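Local structure of extracellular endo-alpha-(1->5)-L-arabinanase 1 (1UV4) at residues Q249-G255 with R266-N272; T241-S245 with G289-Y293; S173-P178 with M235-G239. The protein hydrolyses internal alpha-(1->5)-L-arabinofuranosyl linkages of linear and branched arabinan, a key step in breaking down the plant cell wall. One frame throughout, in Å; residues are numbered along the deposited sequence.

How the contacts relate
The three contacts lie in different parts of a five-bladed beta-propeller. Contact 1 is partly buried and pairs two strands of one blade along a hairpin; it is rich in backbone hydrogen bonds, and its Gly255 end comes to about 5 Å (nearest atoms) from the bound calcium ion. Contact 2, at the surface, brings the C-terminal tail against strand 241-244 with one leucine, one tyrosine and one aspartate. It touches contact 1 where Arg266 and Pro253 meet Asp244, and both bind the same ethanediol. Contact 3, partly buried, lies elsewhere on the propeller and joins loop to strand end mostly by methyl groups and carbonyls; 235-239 is followed, one residue on, by 241-245 of contact 2.

Contact 1 (Q249-G255 with R266-N272); sequences QWKGPGG and RHAYDAN. With EDO (1,2-ethanediol), chain E.
Gln249 and Asp270 meet side chain to side chain at the open end of a beta hairpin. The Gln249 chain is extended, and its NE2 gives a nearly straight hydrogen bond to Asp270 OD1 (3.0 Å), which lies close to the amide plane. Asn272 N reaches the same OD1 at 2.9 Å from the opposite face of the carboxylate, forming an Asx turn; the two bonds grip OD1 from both faces and probably limit rotation of the carboxylate. With CG anti to the backbone N (chi1 -164°), Asp270 also lies against the Trp250 indole: Asp270 CB is 3.4 Å from Trp250 CZ3, and OD1 sits over the rim of the ring face that Gln249 CG also covers. The Ala268 carbonyl comes at the edge of the indole.

Along the backbone, Lys251 and Tyr269 form an antiparallel hydrogen-bonded pair, as do Gly254 and His267. Between them the register slips by one, a beta bulge, where the chain turns a corner at Gly252; Pro253 CA then points a C-H at His267 O (3.3 Å). The first torsion of His267 (chi1 64°) sets CG between the backbone N and carbonyl carbon, and Gly254 O stands 3.3 Å above the centre of the imidazole. Both ring nitrogens are engaged beyond the hairpin, NE2 with Thr212 and ND1 with the backbone N of Asp14, the inferred proton acceptor. Arg266 NE and NH2 fork onto O1 of an ethanediol, while its NH1 bonds Asn282.

Strand 250-259 is the edge strand on the central side of its four-stranded blade; strand 263-270 lies between it and strand 276-283, and the N-terminal strand 4-8 forms the opposite edge.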
loop_
_atom_site.group_PDB
_atom_site.type_symbol
_atom_site.label_atom_id
_atom_site.label_comp_id
_atom_site.label_asym_id
_atom_site.label_seq_id
_atom_site.Cartn_x
_atom_site.Cartn_y
_atom_site.Cartn_z
ATOM N N GLN A 249 20.470 -8.023 -8.334
ATOM C CA GLN A 249 20.568 -7.864 -6.884
ATOM C C GLN A 249 19.216 -7.805 -6.171
ATOM O O GLN A 249 19.055 -8.347 -5.061
ATOM C CB GLN A 249 21.316 -6.592 -6.534
ATOM C CG GLN A 249 21.405 -6.332 -5.025
ATOM C CD GLN A 249 22.304 -5.164 -4.636
ATOM O OE1 GLN A 249 22.917 -4.507 -5.488
ATOM N NE2 GLN A 249 22.385 -4.903 -3.359
ATOM N N TRP A 250 18.248 -7.131 -6.768
ATOM C CA TRP A 250 16.982 -6.783 -6.114
ATOM C C TRP A 250 15.861 -7.659 -6.659
ATOM O O TRP A 250 15.491 -7.575 -7.810
ATOM C CB TRP A 250 16.680 -5.316 -6.340
ATOM C CG TRP A 250 17.673 -4.466 -5.637
ATOM C CD1 TRP A 250 18.601 -3.685 -6.220
ATOM C CD2 TRP A 250 17.832 -4.294 -4.224
ATOM N NE1 TRP A 250 19.367 -3.056 -5.271
ATOM C CE2 TRP A 250 18.913 -3.420 -4.033
ATOM C CE3 TRP A 250 17.191 -4.824 -3.082
ATOM C CZ2 TRP A 250 19.356 -3.038 -2.770
ATOM C CZ3 TRP A 250 17.636 -4.435 -1.837
ATOM C CH2 TRP A 250 18.702 -3.564 -1.690
ATOM N N LYS A 251 15.316 -8.520 -5.804
ATOM C CA LYS A 251 14.324 -9.491 -6.197
ATOM C C LYS A 251 12.937 -9.099 -5.679
ATOM O O LYS A 251 12.786 -8.454 -4.631
ATOM C CB LYS A 251 14.720 -10.881 -5.676
ATOM C CG LYS A 251 16.154 -11.283 -6.032
ATOM C CD LYS A 251 16.347 -11.330 -7.517
ATOM C CE LYS A 251 17.629 -12.019 -7.931
ATOM N NZ LYS A 251 17.930 -11.855 -9.432
ATOM N N GLY A 252 11.908 -9.535 -6.384
ATOM C CA GLY A 252 10.542 -9.414 -5.917
ATOM C C GLY A 252 10.084 -8.027 -5.521
ATOM O O GLY A 252 9.475 -7.846 -4.445
ATOM N N PRO A 253 10.301 -7.031 -6.378
ATOM C CA PRO A 253 9.825 -5.676 -6.045
ATOM C C PRO A 253 8.318 -5.627 -5.886
ATOM O O PRO A 253 7.576 -6.287 -6.580
ATOM C CB PRO A 253 10.227 -4.829 -7.236
ATOM C CG PRO A 253 10.307 -5.822 -8.347
ATOM C CD PRO A 253 10.879 -7.070 -7.731
ATOM N N GLY A 254 7.876 -4.840 -4.918
ATOM C CA GLY A 254 6.460 -4.706 -4.642
ATOM C C GLY A 254 6.170 -3.806 -3.486
ATOM O O GLY A 254 7.062 -3.098 -2.990
ATOM N N GLY A 255 4.921 -3.800 -3.049
ATOM C CA GLY A 255 4.540 -2.926 -1.967
ATOM C C GLY A 255 4.708 -1.476 -2.320
ATOM O O GLY A 255 4.946 -0.628 -1.454
ATOM N N ARG A 266 9.173 1.503 -2.893
ATOM C CA ARG A 266 8.765 0.079 -2.908
ATOM C C ARG A 266 9.744 -0.686 -2.052
ATOM O O ARG A 266 10.776 -0.126 -1.642
ATOM C CB ARG A 266 8.792 -0.486 -4.335
ATOM C CG ARG A 266 10.126 -0.757 -4.914
ATOM C CD ARG A 266 10.463 0.179 -5.921
ATOM N NE ARG A 266 11.725 -0.047 -6.647
ATOM C CZ ARG A 266 12.495 0.945 -7.041
ATOM N NH1 ARG A 266 12.150 2.191 -6.774
ATOM N NH2 ARG A 266 13.577 0.697 -7.745
ATOM N N HIS A 267 9.430 -1.935 -1.744
ATOM C CA HIS A 267 10.427 -2.829 -1.159
ATOM C C HIS A 267 10.984 -3.728 -2.243
ATOM O O HIS A 267 10.357 -3.927 -3.277
ATOM C CB HIS A 267 9.870 -3.636 0.021
ATOM C CG HIS A 267 8.754 -4.587 -0.330
ATOM N ND1 HIS A 267 7.464 -4.455 0.150
ATOM C CD2 HIS A 267 8.749 -5.698 -1.115
ATOM C CE1 HIS A 267 6.706 -5.418 -0.361
ATOM N NE2 HIS A 267 7.461 -6.171 -1.141
ATOM N N ALA A 268 12.175 -4.284 -2.020
ATOM C CA ALA A 268 12.699 -5.364 -2.863
ATOM C C ALA A 268 13.707 -6.116 -2.010
ATOM O O ALA A 268 14.262 -5.544 -1.044
ATOM C CB ALA A 268 13.323 -4.837 -4.120
ATOM N N TYR A 269 13.915 -7.388 -2.316
ATOM C CA TYR A 269 14.681 -8.291 -1.469
ATOM C C TYR A 269 16.126 -8.389 -1.939
ATOM O O TYR A 269 16.421 -8.726 -3.077
ATOM C CB TYR A 269 14.006 -9.635 -1.466
ATOM C CG TYR A 269 12.606 -9.623 -0.924
ATOM C CD1 TYR A 269 11.504 -9.325 -1.749
ATOM C CD2 TYR A 269 12.352 -9.815 0.403
ATOM C CE1 TYR A 269 10.204 -9.335 -1.251
ATOM C CE2 TYR A 269 11.073 -9.815 0.903
ATOM C CZ TYR A 269 10.005 -9.561 0.068
ATOM O OH TYR A 269 8.703 -9.604 0.599
ATOM N N ASP A 270 17.050 -8.106 -1.020
ATOM C CA ASP A 270 18.480 -7.927 -1.342
ATOM C C ASP A 270 19.238 -9.277 -1.439
ATOM O O ASP A 270 19.524 -9.939 -0.431
ATOM C CB ASP A 270 19.122 -7.049 -0.265
ATOM C CG ASP A 270 20.474 -6.475 -0.670
ATOM O OD1 ASP A 270 21.057 -6.906 -1.645
ATOM O OD2 ASP A 270 21.020 -5.585 0.009
ATOM N N ALA A 271 19.576 -9.673 -2.652
ATOM C CA ALA A 271 20.351 -10.891 -2.859
ATOM C C ALA A 271 21.774 -10.796 -2.301
ATOM O O ALA A 271 22.460 -11.795 -2.177
ATOM C CB ALA A 271 20.411 -11.277 -4.345
ATOM N N ASN A 272 22.221 -9.577 -2.001
ATOM C CA ASN A 272 23.507 -9.364 -1.342
ATOM C C ASN A 272 23.417 -9.142 0.174
ATOM O O ASN A 272 24.428 -8.863 0.824
ATOM C CB ASN A 272 24.211 -8.160 -2.005
ATOM C CG ASN A 272 25.687 -8.062 -1.641
ATOM O OD1 ASN A 272 26.463 -9.140 -1.746
ATOM N ND2 ASN A 272 26.120 -6.936 -1.213
HETATM C C1 EDO E . 14.124 -3.411 -8.046
HETATM O O1 EDO E . 13.263 -2.283 -7.946
HETATM C C2 EDO E . 15.164 -3.196 -9.117
HETATM O O2 EDO E . 14.626 -3.508 -10.390
#

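Contact 2 (T241-S245 with G289-Y293); sequences TILDS and GWPSY. With EDO (1,2-ethanediol), chain E.
Asp244 reaches across to Tyr293, the last residue of the chain. From its CB, 3.7 Å from Tyr293 OH, the aspartate runs with CG anti to the backbone N (chi1 -170°), and CG comes in at the edge of the phenol ring, near its plane. Carboxylate and ring stand almost perpendicular, 84° apart. At the tip both oxygens are bonded by one ethanediol, and OD2 also by the tyrosine. OD2 accepts a hydrogen bond from Tyr293 OH (2.7 Å), which approaches on the anti side of the carboxylate, and also takes a hydrogen bond from O1 of the ethanediol at 2.6 Å. OD1 is bonded by O2 of that diol, so the small molecule, probably from the crystallisation liquor, clasps both oxygens; Gly246 N is a further donor to OD1. Arg266 NE forms a long, weak ion pair with OD2 and would probably favour its negative charge.

Leu243 and Asp244 both face Ile215, a classic beta bulge in strand 241-244, the outermost strand of a four-stranded propeller blade. Consecutive side chains can therefore both be turned to the C-terminal tail. Leu243 works over one face of the Tyr293 ring: its CG lies above the plane toward the rim, and its CD2 is 4.0 Å from Tyr293 CZ. The other methyl, Leu243 CD1, lies 4.0 Å from Pro291 O and about as far from Ser292 CA. Leu264 of strand 263-270 also packs on both Leu243 and Tyr293. Within the tail, Ser292 OG donates to Tyr293 O of the C-terminal carboxylate at 2.7 Å, meeting it in the carbonyl plane on a lone pair.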
loop_
_atom_site.group_PDB
_atom_site.type_symbol
_atom_site.label_atom_id
_atom_site.label_comp_id
_atom_site.label_asym_id
_atom_site.label_seq_id
_atom_site.Cartn_x
_atom_site.Cartn_y
_atom_site.Cartn_z
ATOM N N THR A 241 0.794 -3.661 -17.220
ATOM C CA THR A 241 2.087 -3.547 -17.833
ATOM C C THR A 241 3.120 -3.539 -16.728
ATOM O O THR A 241 2.902 -2.937 -15.703
ATOM C CB THR A 241 2.141 -2.229 -18.667
ATOM O OG1 THR A 241 1.196 -2.296 -19.746
ATOM C CG2 THR A 241 3.477 -2.017 -19.307
ATOM N N ILE A 242 4.257 -4.191 -16.955
ATOM C CA ILE A 242 5.252 -4.388 -15.923
ATOM C C ILE A 242 6.209 -3.213 -15.936
ATOM O O ILE A 242 6.956 -2.972 -16.910
ATOM C CB ILE A 242 5.984 -5.738 -16.082
ATOM C CG1 ILE A 242 4.977 -6.941 -16.135
ATOM C CG2 ILE A 242 7.038 -5.874 -15.003
ATOM C CD1 ILE A 242 3.979 -7.018 -15.044
ATOM N N LEU A 243 6.184 -2.505 -14.822
ATOM C CA LEU A 243 7.150 -1.458 -14.514
ATOM C C LEU A 243 8.478 -2.007 -14.053
ATOM O O LEU A 243 9.532 -1.484 -14.410
ATOM C CB LEU A 243 6.622 -0.566 -13.406
ATOM C CG LEU A 243 7.488 0.665 -13.058
ATOM C CD1 LEU A 243 7.553 1.639 -14.233
ATOM C CD2 LEU A 243 6.971 1.293 -11.817
ATOM N N ASP A 244 8.434 -3.086 -13.270
ATOM C CA ASP A 244 9.638 -3.526 -12.562
ATOM C C ASP A 244 9.456 -4.971 -12.198
ATOM O O ASP A 244 8.482 -5.331 -11.540
ATOM C CB ASP A 244 9.738 -2.671 -11.308
ATOM C CG ASP A 244 11.056 -2.792 -10.543
ATOM O OD1 ASP A 244 11.858 -3.724 -10.747
ATOM O OD2 ASP A 244 11.364 -1.920 -9.686
ATOM N N SER A 245 10.395 -5.793 -12.630
ATOM C CA SER A 245 10.436 -7.202 -12.273
ATOM C C SER A 245 11.734 -7.557 -11.541
ATOM O O SER A 245 12.066 -8.720 -11.413
ATOM C CB SER A 245 10.222 -8.079 -13.517
ATOM O OG SER A 245 11.186 -7.809 -14.480
ATOM N N GLY A 289 2.499 9.224 -21.018
ATOM C CA GLY A 289 1.106 8.787 -20.992
ATOM C C GLY A 289 1.000 7.668 -19.983
ATOM O O GLY A 289 -0.096 7.222 -19.622
ATOM N N TRP A 290 2.154 7.220 -19.520
ATOM C CA TRP A 290 2.251 6.091 -18.617
ATOM C C TRP A 290 3.362 6.346 -17.607
ATOM O O TRP A 290 4.272 7.110 -17.879
ATOM C CB TRP A 290 2.577 4.834 -19.426
ATOM C CG TRP A 290 1.563 4.477 -20.422
ATOM C CD1 TRP A 290 1.575 4.800 -21.744
ATOM C CD2 TRP A 290 0.330 3.755 -20.204
ATOM N NE1 TRP A 290 0.458 4.327 -22.376
ATOM C CE2 TRP A 290 -0.318 3.654 -21.457
ATOM C CE3 TRP A 290 -0.255 3.124 -19.084
ATOM C CZ2 TRP A 290 -1.524 2.982 -21.636
ATOM C CZ3 TRP A 290 -1.461 2.454 -19.263
ATOM C CH2 TRP A 290 -2.084 2.397 -20.516
ATOM N N PRO A 291 3.327 5.693 -16.454
ATOM C CA PRO A 291 4.408 5.836 -15.490
ATOM C C PRO A 291 5.682 5.205 -16.003
ATOM O O PRO A 291 5.656 4.150 -16.667
ATOM C CB PRO A 291 3.929 5.041 -14.260
ATOM C CG PRO A 291 2.925 4.071 -14.821
ATOM C CD PRO A 291 2.304 4.740 -15.979
ATOM N N SER A 292 6.799 5.836 -15.646
ATOM C CA SER A 292 8.130 5.349 -15.989
ATOM C C SER A 292 9.134 5.740 -14.936
ATOM O O SER A 292 9.034 6.817 -14.354
ATOM C CB SER A 292 8.568 5.969 -17.312
ATOM O OG SER A 292 9.838 5.501 -17.662
ATOM N N TYR A 293 10.138 4.901 -14.735
ATOM C CA TYR A 293 11.351 5.319 -14.068
ATOM C C TYR A 293 12.137 6.256 -14.996
ATOM O O TYR A 293 11.779 6.536 -16.161
ATOM C CB TYR A 293 12.209 4.115 -13.694
ATOM C CG TYR A 293 11.665 3.211 -12.609
ATOM C CD1 TYR A 293 11.021 3.710 -11.479
ATOM C CD2 TYR A 293 11.821 1.841 -12.686
ATOM C CE1 TYR A 293 10.545 2.847 -10.481
ATOM C CE2 TYR A 293 11.363 0.987 -11.715
ATOM C CZ TYR A 293 10.727 1.484 -10.593
ATOM O OH TYR A 293 10.273 0.582 -9.616
ATOM O OXT TYR A 293 13.158 6.783 -14.535
HETATM C C1 EDO E . 14.124 -3.411 -8.046
HETATM O O1 EDO E . 13.263 -2.283 -7.946
HETATM C C2 EDO E . 15.164 -3.196 -9.117
HETATM O O2 EDO E . 14.626 -3.508 -10.390
#

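Contact 3 (S173-P178 with M235-G239); sequences SIAARP and MLEGG. With EDO (1,2-ethanediol), chain F.
At the edge of the Arg177 guanidinium, in its plane, a water links it to Gly238: Arg177 NE donates to the water at 2.9 Å, and the water donates to Gly238 O at 2.8 Å. The same arginine makes a cation-pi contact with Phe202, and its NH1 bonds the carbonyl of Ala183. The Glu237 side chain bends at chi2 (-65°), and its carboxylate OE1 lies 3.9 Å from Pro178 CG, the two side chains crossing at about a right angle.

Between these ends the backbones touch directly. Ala176 N gives a straight hydrogen bond to Met235 O (2.9 Å), and Ala175 CA-H leans on the same oxygen. Leu236 turns its CD2 back over the strand end, 3.6 Å from Ala175 N, and Met235 CB packs on Ala175 CB at 4.0 Å. Ile174 and Ala175 both face Ile155, a classic beta bulge at the end of strand 170-175. The contact thus joins the edge of one propeller blade to the loop leading into strand 241-244 of the next.

With the Ala176-Met235 backbone bond, a water bridge and many methyl, ring and carbonyl contacts, the attachment seems to depend on close fit more than on charge: the charged end of Arg177 is engaged mainly outside this loop.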
loop_
_atom_site.group_PDB
_atom_site.type_symbol
_atom_site.label_atom_id
_atom_site.label_comp_id
_atom_site.label_asym_id
_atom_site.label_seq_id
_atom_site.Cartn_x
_atom_site.Cartn_y
_atom_site.Cartn_z
ATOM N N SER A 173 -14.818 -3.111 -7.993
ATOM C CA SER A 173 -13.698 -3.991 -8.343
ATOM C C SER A 173 -12.862 -3.358 -9.427
ATOM O O SER A 173 -13.374 -2.965 -10.450
ATOM C CB SER A 173 -14.223 -5.334 -8.827
ATOM O OG SER A 173 -14.967 -5.951 -7.804
ATOM N N ILE A 174 -11.548 -3.245 -9.188
ATOM C CA ILE A 174 -10.676 -2.552 -10.155
ATOM C C ILE A 174 -9.460 -3.322 -10.668
ATOM O O ILE A 174 -8.889 -2.937 -11.695
ATOM C CB ILE A 174 -10.244 -1.148 -9.636
ATOM C CG1 ILE A 174 -9.481 -1.216 -8.334
ATOM C CG2 ILE A 174 -11.458 -0.216 -9.549
ATOM C CD1 ILE A 174 -8.885 0.133 -7.912
ATOM N N ALA A 175 -9.075 -4.431 -10.014
ATOM C CA ALA A 175 -8.040 -5.308 -10.575
ATOM C C ALA A 175 -8.186 -6.686 -10.008
ATOM O O ALA A 175 -8.564 -6.851 -8.859
ATOM C CB ALA A 175 -6.580 -4.782 -10.345
ATOM N N ALA A 176 -7.938 -7.681 -10.854
ATOM C CA ALA A 176 -8.049 -9.092 -10.440
ATOM C C ALA A 176 -7.097 -9.934 -11.284
ATOM O O ALA A 176 -6.715 -9.557 -12.387
ATOM C CB ALA A 176 -9.486 -9.551 -10.649
ATOM N N ARG A 177 -6.754 -11.131 -10.798
ATOM C CA ARG A 177 -6.030 -12.108 -11.592
ATOM C C ARG A 177 -6.752 -13.447 -11.533
ATOM O O ARG A 177 -6.276 -14.385 -10.919
ATOM C CB ARG A 177 -4.593 -12.271 -11.153
ATOM C CG ARG A 177 -3.768 -10.979 -11.227
ATOM C CD ARG A 177 -2.345 -11.235 -10.861
ATOM N NE ARG A 177 -1.590 -11.858 -11.920
ATOM C CZ ARG A 177 -0.427 -12.462 -11.751
ATOM N NH1 ARG A 177 0.106 -12.573 -10.534
ATOM N NH2 ARG A 177 0.204 -12.981 -12.795
ATOM N N PRO A 178 -7.890 -13.525 -12.228
ATOM C CA PRO A 178 -8.781 -14.703 -12.130
ATOM C C PRO A 178 -8.115 -15.999 -12.551
ATOM O O PRO A 178 -8.522 -17.065 -12.020
ATOM C CB PRO A 178 -9.939 -14.341 -13.063
ATOM C CG PRO A 178 -9.439 -13.232 -13.916
ATOM C CD PRO A 178 -8.441 -12.501 -13.133
ATOM N N MET A 235 -7.222 -4.681 -16.338
ATOM C CA MET A 235 -6.636 -5.169 -15.091
ATOM C C MET A 235 -7.573 -6.086 -14.352
ATOM O O MET A 235 -7.132 -6.832 -13.477
ATOM C CB MET A 235 -6.140 -4.003 -14.207
ATOM C CG MET A 235 -5.019 -3.206 -14.843
ATOM S SD MET A 235 -4.267 -2.040 -13.701
ATOM C CE MET A 235 -3.248 -3.108 -12.655
ATOM N N LEU A 236 -8.853 -6.075 -14.677
ATOM C CA LEU A 236 -9.775 -7.101 -14.107
ATOM C C LEU A 236 -9.578 -8.500 -14.678
ATOM O O LEU A 236 -10.050 -9.486 -14.109
ATOM C CB LEU A 236 -11.202 -6.677 -14.325
ATOM C CG LEU A 236 -11.709 -5.547 -13.466
ATOM C CD1 LEU A 236 -13.126 -5.288 -13.967
ATOM C CD2 LEU A 236 -11.715 -5.927 -11.974
ATOM N N GLU A 237 -8.923 -8.588 -15.840
ATOM C CA GLU A 237 -8.589 -9.851 -16.487
ATOM C C GLU A 237 -7.102 -10.163 -16.442
ATOM O O GLU A 237 -6.553 -10.823 -17.332
ATOM C CB GLU A 237 -9.086 -9.803 -17.922
ATOM C CG GLU A 237 -10.594 -9.618 -17.986
ATOM C CD GLU A 237 -11.389 -10.807 -17.400
ATOM O OE1 GLU A 237 -10.889 -11.975 -17.329
ATOM O OE2 GLU A 237 -12.563 -10.570 -17.003
ATOM N N GLY A 238 -6.432 -9.682 -15.395
ATOM C CA GLY A 238 -5.033 -9.997 -15.203
ATOM C C GLY A 238 -4.113 -9.118 -16.020
ATOM O O GLY A 238 -2.882 -9.313 -16.029
ATOM N N GLY A 239 -4.681 -8.085 -16.648
ATOM C CA GLY A 239 -3.836 -7.106 -17.328
ATOM C C GLY A 239 -2.982 -6.286 -16.361
ATOM O O GLY A 239 -3.187 -6.256 -15.144
HETATM C C1 EDO F . -17.937 -5.381 -5.922
HETATM O O1 EDO F . -17.504 -5.049 -7.226
HETATM C C2 EDO F . -16.736 -5.636 -5.047
HETATM O O2 EDO F . -16.592 -7.021 -4.854
HETATM O O HOH W 1 -2.139 -11.683 -14.785
#